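Local coordinates for inositol 2-dehydrogenase (Sinorhizobium meliloti, PDB 4HKT), which oxidises myo-inositol to 2-keto-myo-inositol (scyllo-inosose) with NAD+, the first step of myo-inositol degradation to acetyl-CoA, at residues N253-S258 against Y267-L272; Y236-E241 against T278-A283; T3-L8 against D27-A32. All coordinates share one frame; numbering follows the deposited sequence. Where two conformers were deposited one is given.

Contact 1 of 3, residues N253-S258 against Y267-L272. With EDO (1,2-ethanediol), chain R.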
# COMPACT_ATOMS: atom_id res chain seq x y z
N ASN B 253 9.88 -3.64 0.38
CA ASN B 253 10.80 -3.64 -0.75
C ASN B 253 10.90 -2.26 -1.39
O ASN B 253 9.94 -1.51 -1.41
CB ASN B 253 10.32 -4.62 -1.79
CG ASN B 253 10.86 -6.01 -1.56
OD1 ASN B 253 12.04 -6.20 -1.23
ND2 ASN B 253 10.02 -7.00 -1.77
N GLN B 254 12.05 -1.99 -1.97
CA GLN B 254 12.28 -0.80 -2.76
C GLN B 254 12.22 -1.12 -4.25
O GLN B 254 12.60 -2.21 -4.71
CB GLN B 254 13.67 -0.22 -2.41
CG GLN B 254 13.75 0.36 -1.01
CD GLN B 254 12.95 1.63 -0.90
OE1 GLN B 254 13.05 2.50 -1.78
NE2 GLN B 254 12.12 1.75 0.14
N ARG B 255 11.76 -0.14 -5.02
CA ARG B 255 11.80 -0.23 -6.49
C ARG B 255 12.31 1.14 -7.01
O ARG B 255 12.17 2.15 -6.29
CB ARG B 255 10.40 -0.55 -6.99
CG ARG B 255 9.35 0.40 -6.43
CD ARG B 255 8.00 0.18 -7.10
NE ARG B 255 7.51 -1.20 -7.01
CZ ARG B 255 6.98 -1.78 -5.93
NH1 ARG B 255 6.87 -1.15 -4.76
NH2 ARG B 255 6.58 -3.06 -6.01
N PRO B 256 12.90 1.20 -8.21
CA PRO B 256 13.54 2.46 -8.68
C PRO B 256 12.53 3.60 -8.95
O PRO B 256 12.85 4.77 -8.73
CB PRO B 256 14.25 2.06 -9.97
CG PRO B 256 13.80 0.67 -10.31
CD PRO B 256 13.16 0.05 -9.10
N VAL B 257 11.37 3.23 -9.46
CA VAL B 257 10.29 4.12 -9.82
C VAL B 257 9.02 3.60 -9.14
O VAL B 257 8.68 2.42 -9.30
CB VAL B 257 10.05 4.04 -11.34
CG1 VAL B 257 8.92 4.94 -11.77
CG2 VAL B 257 11.33 4.38 -12.11
N SER B 258 8.30 4.46 -8.44
CA SER B 258 7.01 4.11 -7.87
C SER B 258 5.84 4.85 -8.58
O SER B 258 5.53 6.00 -8.27
CB SER B 258 6.98 4.42 -6.36
OG SER B 258 8.00 3.74 -5.65
N TYR B 267 -4.35 -3.23 -10.76
CA TYR B 267 -3.47 -2.14 -10.39
C TYR B 267 -2.09 -2.70 -10.40
O TYR B 267 -1.78 -3.62 -9.62
CB TYR B 267 -3.83 -1.65 -9.00
CG TYR B 267 -5.06 -0.78 -8.96
CD1 TYR B 267 -4.97 0.58 -8.68
CD2 TYR B 267 -6.31 -1.32 -9.21
CE1 TYR B 267 -6.11 1.38 -8.65
CE2 TYR B 267 -7.44 -0.53 -9.19
CZ TYR B 267 -7.34 0.82 -8.90
OH TYR B 267 -8.48 1.59 -8.88
N THR B 268 -1.23 -2.15 -11.25
CA THR B 268 0.14 -2.68 -11.41
C THR B 268 1.21 -1.68 -11.09
O THR B 268 1.19 -0.56 -11.66
CB THR B 268 0.37 -3.16 -12.85
OG1 THR B 268 -0.53 -4.22 -13.12
CG2 THR B 268 1.76 -3.70 -13.00
N ARG B 269 2.12 -2.06 -10.19
CA ARG B 269 3.31 -1.28 -9.85
C ARG B 269 4.53 -1.93 -10.49
O ARG B 269 4.50 -3.15 -10.77
CB ARG B 269 3.50 -1.19 -8.33
CG ARG B 269 2.35 -0.51 -7.62
CD ARG B 269 2.55 -0.39 -6.11
NE ARG B 269 2.46 -1.69 -5.44
CZ ARG B 269 2.91 -1.94 -4.22
NH1 ARG B 269 3.48 -0.98 -3.50
NH2 ARG B 269 2.78 -3.15 -3.70
N PRO B 270 5.60 -1.15 -10.70
CA PRO B 270 6.79 -1.73 -11.35
C PRO B 270 7.47 -2.82 -10.51
O PRO B 270 7.29 -2.86 -9.29
CB PRO B 270 7.74 -0.53 -11.54
CG PRO B 270 6.85 0.67 -11.46
CD PRO B 270 5.79 0.29 -10.45
N PRO B 271 8.23 -3.69 -11.16
CA PRO B 271 9.05 -4.63 -10.41
C PRO B 271 10.10 -3.92 -9.58
O PRO B 271 10.23 -2.68 -9.61
CB PRO B 271 9.69 -5.51 -11.52
CG PRO B 271 9.71 -4.61 -12.72
CD PRO B 271 8.39 -3.88 -12.62
N LEU B 272 10.84 -4.71 -8.82
CA LEU B 272 11.85 -4.18 -7.92
C LEU B 272 13.14 -3.82 -8.67
O LEU B 272 13.24 -3.99 -9.92
CB LEU B 272 12.16 -5.25 -6.88
CG LEU B 272 10.89 -5.81 -6.20
CD1 LEU B 272 11.23 -6.91 -5.19
CD2 LEU B 272 10.10 -4.70 -5.55
C1 EDO R . 6.87 -5.74 -1.43
O1 EDO R . 7.45 -6.70 -2.21
C2 EDO R . 7.41 -6.01 -0.05
O2 EDO R . 7.30 -4.84 0.69

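Contact 2 of 3, residues Y236-E241 against T278-A283. With EDO (1,2-ethanediol), chain C.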
# COMPACT_ATOMS: atom_id res chain seq x y z
N TYR B 236 14.90 -7.94 -7.04
CA TYR B 236 15.71 -8.16 -5.89
C TYR B 236 14.85 -7.97 -4.63
O TYR B 236 14.56 -6.84 -4.22
CB TYR B 236 16.87 -7.19 -5.91
CG TYR B 236 18.04 -7.48 -4.98
CD1 TYR B 236 18.37 -8.78 -4.59
CD2 TYR B 236 18.86 -6.43 -4.55
CE1 TYR B 236 19.47 -9.02 -3.80
CE2 TYR B 236 19.96 -6.66 -3.78
CZ TYR B 236 20.27 -7.95 -3.40
OH TYR B 236 21.37 -8.16 -2.63
N ASP B 237 14.39 -9.08 -4.07
CA ASP B 237 13.49 -9.09 -2.93
C ASP B 237 14.29 -9.01 -1.65
O ASP B 237 15.11 -9.84 -1.41
CB ASP B 237 12.63 -10.37 -2.98
CG ASP B 237 11.45 -10.35 -2.02
OD1 ASP B 237 11.31 -9.42 -1.17
OD2 ASP B 237 10.65 -11.31 -2.13
N GLN B 238 14.10 -7.97 -0.86
CA GLN B 238 14.90 -7.73 0.32
C GLN B 238 13.98 -7.21 1.41
O GLN B 238 13.81 -6.01 1.57
CB GLN B 238 16.00 -6.67 0.05
CG GLN B 238 17.01 -7.00 -1.04
CD GLN B 238 18.06 -7.93 -0.53
OE1 GLN B 238 19.06 -7.50 0.05
NE2 GLN B 238 17.88 -9.22 -0.77
N ARG B 239 13.38 -8.12 2.16
CA ARG B 239 12.46 -7.73 3.24
C ARG B 239 12.93 -8.16 4.60
O ARG B 239 13.57 -9.19 4.75
CB ARG B 239 11.11 -8.33 2.99
CG ARG B 239 10.33 -7.57 1.94
CD ARG B 239 9.06 -8.35 1.67
NE ARG B 239 9.28 -9.48 0.79
CZ ARG B 239 8.56 -10.61 0.80
NH1 ARG B 239 7.61 -10.80 1.69
NH2 ARG B 239 8.81 -11.56 -0.09
N ILE B 240 12.63 -7.34 5.60
CA ILE B 240 12.86 -7.72 6.97
C ILE B 240 11.62 -7.32 7.77
O ILE B 240 10.92 -6.33 7.45
CB ILE B 240 14.12 -7.08 7.58
CG1 ILE B 240 14.00 -5.53 7.57
CG2 ILE B 240 15.37 -7.52 6.84
CD1 ILE B 240 15.06 -4.84 8.40
N GLU B 241 11.39 -8.09 8.80
CA GLU B 241 10.25 -7.88 9.68
C GLU B 241 10.62 -8.33 11.07
O GLU B 241 11.29 -9.38 11.24
CB GLU B 241 9.03 -8.64 9.16
CG GLU B 241 7.83 -8.41 10.07
CD GLU B 241 6.60 -9.24 9.74
OE1 GLU B 241 6.64 -10.08 8.83
OE2 GLU B 241 5.56 -9.00 10.41
N THR B 278 21.73 -0.95 -7.83
CA THR B 278 20.85 0.19 -7.61
C THR B 278 20.06 0.11 -6.32
O THR B 278 19.70 1.14 -5.80
CB THR B 278 19.89 0.51 -8.76
OG1 THR B 278 19.15 -0.65 -9.11
CG2 THR B 278 20.64 1.06 -9.98
N ARG B 279 19.79 -1.08 -5.80
CA ARG B 279 19.01 -1.17 -4.55
C ARG B 279 19.75 -0.49 -3.40
O ARG B 279 19.13 0.19 -2.55
CB ARG B 279 18.65 -2.65 -4.16
CG ARG B 279 18.19 -2.82 -2.70
CD ARG B 279 16.79 -2.28 -2.44
NE ARG B 279 16.29 -2.41 -1.06
CZ ARG B 279 16.64 -1.62 -0.04
NH1 ARG B 279 17.51 -0.63 -0.21
NH2 ARG B 279 16.13 -1.81 1.17
N TYR B 280 21.07 -0.65 -3.36
CA TYR B 280 21.82 -0.22 -2.19
C TYR B 280 22.74 1.02 -2.35
O TYR B 280 23.62 1.26 -1.51
CB TYR B 280 22.59 -1.42 -1.62
CG TYR B 280 21.65 -2.43 -0.95
CD1 TYR B 280 20.87 -2.07 0.14
CD2 TYR B 280 21.58 -3.76 -1.39
CE1 TYR B 280 20.01 -2.97 0.75
CE2 TYR B 280 20.74 -4.69 -0.78
CZ TYR B 280 19.95 -4.29 0.28
OH TYR B 280 19.11 -5.19 0.88
N THR B 281 22.47 1.85 -3.35
CA THR B 281 23.30 3.05 -3.57
C THR B 281 23.43 3.94 -2.32
O THR B 281 24.56 4.32 -1.95
CB THR B 281 22.83 3.88 -4.76
OG1 THR B 281 21.63 4.53 -4.41
CG2 THR B 281 22.60 3.01 -5.97
N GLU B 282 22.33 4.24 -1.63
CA GLU B 282 22.43 5.02 -0.41
C GLU B 282 23.22 4.25 0.66
O GLU B 282 24.00 4.84 1.43
CB GLU B 282 21.05 5.42 0.14
CG GLU B 282 20.33 6.46 -0.70
CD GLU B 282 18.87 6.53 -0.34
OE1 GLU B 282 18.50 7.38 0.49
OE2 GLU B 282 18.11 5.69 -0.86
N ALA B 283 23.01 2.94 0.72
CA ALA B 283 23.71 2.14 1.71
C ALA B 283 25.23 2.20 1.51
O ALA B 283 25.96 2.42 2.48
CB ALA B 283 23.20 0.70 1.72
C1 EDO C . 4.31 -3.78 9.81
O1 EDO C . 3.81 -4.02 8.49
C2 EDO C . 4.91 -5.06 10.39
O2 EDO C . 3.90 -6.04 10.68
O HOH W 1 13.85 -3.34 0.93

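Contact 3 of 3, residues T3-L8 against D27-A32. With NA (sodium ion), chain D.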
# COMPACT_ATOMS: atom_id res chain seq x y z
N THR B 3 41.55 14.80 4.19
CA THR B 3 40.95 14.00 3.13
C THR B 3 41.51 12.58 3.19
O THR B 3 42.73 12.41 3.16
CB THR B 3 41.27 14.61 1.76
OG1 THR B 3 40.78 15.96 1.72
CG2 THR B 3 40.64 13.80 0.61
N VAL B 4 40.62 11.59 3.26
CA VAL B 4 41.03 10.17 3.24
C VAL B 4 41.37 9.76 1.82
O VAL B 4 40.54 9.88 0.90
CB VAL B 4 39.93 9.25 3.80
CG1 VAL B 4 40.35 7.79 3.78
CG2 VAL B 4 39.60 9.65 5.23
N ARG B 5 42.60 9.28 1.63
CA ARG B 5 43.05 8.85 0.31
C ARG B 5 42.87 7.33 0.18
O ARG B 5 43.44 6.56 0.96
CB ARG B 5 44.51 9.26 0.06
CG ARG B 5 44.70 10.77 -0.06
CD ARG B 5 46.15 11.19 -0.33
NE ARG B 5 46.53 11.00 -1.73
CZ ARG B 5 46.66 11.99 -2.62
NH1 ARG B 5 46.46 13.24 -2.26
NH2 ARG B 5 47.01 11.71 -3.87
N PHE B 6 42.08 6.93 -0.81
CA PHE B 6 41.68 5.54 -1.01
C PHE B 6 42.38 4.88 -2.19
O PHE B 6 42.50 5.46 -3.28
CB PHE B 6 40.16 5.48 -1.29
CG PHE B 6 39.30 5.64 -0.07
CD1 PHE B 6 38.71 4.52 0.53
CD2 PHE B 6 39.06 6.89 0.47
CE1 PHE B 6 37.92 4.67 1.66
CE2 PHE B 6 38.27 7.04 1.59
CZ PHE B 6 37.69 5.93 2.18
N GLY B 7 42.81 3.65 -1.99
CA GLY B 7 43.16 2.76 -3.07
C GLY B 7 42.04 1.76 -3.19
O GLY B 7 41.58 1.24 -2.16
N LEU B 8 41.60 1.49 -4.41
CA LEU B 8 40.59 0.48 -4.70
C LEU B 8 41.28 -0.72 -5.33
O LEU B 8 42.05 -0.57 -6.28
CB LEU B 8 39.53 1.02 -5.68
CG LEU B 8 38.49 0.05 -6.24
CD1 LEU B 8 37.76 -0.68 -5.14
CD2 LEU B 8 37.49 0.77 -7.13
N ASP B 27 34.59 13.81 2.02
CA ASP B 27 35.84 13.67 2.77
C ASP B 27 36.86 12.69 2.18
O ASP B 27 37.88 12.43 2.79
CB ASP B 27 35.54 13.27 4.21
CG ASP B 27 34.79 14.34 4.95
OD1 ASP B 27 35.16 15.53 4.81
OD2 ASP B 27 33.83 14.00 5.68
N ALA B 28 36.61 12.19 0.97
CA ALA B 28 37.43 11.11 0.43
C ALA B 28 37.83 11.38 -0.99
O ALA B 28 37.08 12.01 -1.73
CB ALA B 28 36.66 9.80 0.49
N ARG B 29 39.00 10.87 -1.38
CA ARG B 29 39.45 10.93 -2.77
C ARG B 29 39.91 9.56 -3.23
O ARG B 29 40.67 8.89 -2.54
CB ARG B 29 40.63 11.93 -2.93
CG ARG B 29 41.12 12.10 -4.37
CD ARG B 29 42.43 12.88 -4.51
NE ARG B 29 42.41 14.14 -3.77
CZ ARG B 29 43.00 14.38 -2.59
NH1 ARG B 29 43.72 13.44 -1.99
NH2 ARG B 29 42.88 15.57 -2.02
N LEU B 30 39.47 9.17 -4.41
CA LEU B 30 39.97 7.97 -5.04
C LEU B 30 41.26 8.30 -5.80
O LEU B 30 41.26 9.06 -6.76
CB LEU B 30 38.93 7.39 -5.99
CG LEU B 30 39.32 6.08 -6.66
CD1 LEU B 30 39.55 5.00 -5.61
CD2 LEU B 30 38.24 5.65 -7.62
N VAL B 31 42.36 7.71 -5.33
CA VAL B 31 43.71 7.99 -5.81
C VAL B 31 44.18 6.92 -6.79
O VAL B 31 44.75 7.25 -7.83
CB VAL B 31 44.70 8.05 -4.61
CG1 VAL B 31 46.14 8.18 -5.07
CG2 VAL B 31 44.32 9.19 -3.68
N ALA B 32 43.94 5.65 -6.46
CA ALA B 32 44.48 4.55 -7.25
C ALA B 32 43.52 3.37 -7.36
O ALA B 32 42.81 3.06 -6.41
CB ALA B 32 45.80 4.08 -6.67
NA NA D . 35.24 12.20 -3.23

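Contact 1 of 3, residues N253-S258 against Y267-L272
R255 reaches across to the backbone of P270, its NE donating to P270 O at 2.8 Å in a nearly straight bond (167° at the hydrogen). The oxygen lies in the guanidinium plane, and R255 NH2 adds a weak second bond to it. A long side chain rich in N-H donors suits a carbonyl facing across the loop. The chain bend at chi3 (56°) swings NE toward that carbonyl. R269 CB covers one face of the R255 guanidinium and L272 CD2 the opposite one. R255 NH1 and R269 NH1 stand only 3.6 Å apart, a like-charge proximity probably eased by E260 of the second subunit, which salt-bridges R269, and Y267 of that subunit, a cation-pi partner of R255. The P270 ring presses CG to 3.3 Å from V257 O, a buried carbonyl oxygen with no hydrogen-bond partner in the model. Farther back, L272 CD2 lies 3.6 Å from Q254 O and CD1 3.6 Å from N253 ND2; the N253 amide is itself held by D237 and the backbone of Q238. The contact packs the loop between strands 248-251 and 259-263 against the exit of strand 266-269, whose antiparallel pairing continues into the second subunit.

Contact 2 of 3, residues Y236-E241 against T278-A283
Y236, just before strand 237-244 of the mixed sheet of the C-terminal domain, and Q238 in that strand meet R279 and Y280 at the break between helices 276-279 and 281-297, where Y280 takes the N-cap position of the second helix. Y280 OH donates a very short hydrogen bond to Q238 OE1, 2.5 Å away. OE1 lies at the edge of the tyrosine ring, in its plane, while the amide is turned 78° against that ring. The bend at chi2 (-80°) brings Q238 CD back over the Y236 ring, offset toward its rim, and Q238 NE2 donates to D237 O at 2.9 Å; a glutamine, with an acceptor and a donor, can serve both partners, which together fix the amide's rotation. Beside it, Y236 CE2 touches Y280 CE2 at 3.7 Å, and the rim of Y236 receives R279 CB 3.8 Å from CD2. R279 CG sits over the centre of its neighbour Y280's ring, and its guanidinium salt-bridges D126. One water bridges the Q238 carbonyl and the R279 guanidinium, donating to Q238 O (2.7 Å) and accepting from R279 NH2 (2.8 Å). F129 of helix 127-137 packs on R279 and Y280, while Q238 touches S151 of the adjacent strand 144-152.

Contact 3 of 3, residues T3-L8 against D27-A32
D27 and V4 open the parallel pairing of strands 28-34 and 4-9, the first beta-alpha-beta crossover of the NAD-binding Rossmann fold, by way of helix 13-24. D27 O accepts V4 N at 2.9 Å. The next residue, A28, places its CB 3.4 Å from F6 CE2; a small methyl suits this spot because the phenylalanine ring, with I292 of helix 281-297, already fills the face. Its carbonyl points elsewhere: A28 O binds the sodium ion at 2.4 Å, together with the carbonyl oxygens of S23 and N25. R29 then resumes the pairing, R29 N donating to V4 O at 2.9 Å and R29 O accepting F6 N at 3.0 Å. Its side chain goes to the other face, and the T3 CG2 methyl lies over one side of its guanidinium, offset toward the rim. R5 runs beside it, pointing the same way, and its NE is held by D63 O. L30 returns to the face of A28 and F6, where its CD1 touches both F6 O and L8 CB; L30 also touches V22 of helix 13-24. At V31 the register slips by one residue, a beta bulge: F6 O takes V31 N at 3.0 Å and, more weakly, A32 N at 3.5 Å. The V31 side chain points toward strand 4-9, where its CG2 lies against R5 CB and, in the conformer given, against the R5 guanidinium. A32 pairs with G7, and the L8 side chain touches residues of a GxGxxG-type pattern, as in dinucleotide-binding Rossmann folds. The last link is L8 N donating to A32 O at 2.8 Å, nearly straight at 173°.

In the fold
From the N terminus, contact 3 closes first, bringing strands 4-9 and 28-34 together around helix 13-24 within the nucleotide-binding domain. Much later, contact 2 closes a longer loop between residues 236-241 and 278-283, and contact 1 is nested inside it, closing the small hairpin of strands 259-263 and 266-269. Contacts 1 and 2 have centres 13 Å apart and touch through N253 and the start of strand 237-244, and through L272 and Y236. Contact 3 stands apart in series, its centre about 26 Å from that of contact 2. Helix 281-297, starting in contact 2, runs on to pack against contact 3, so it ties the two domains together.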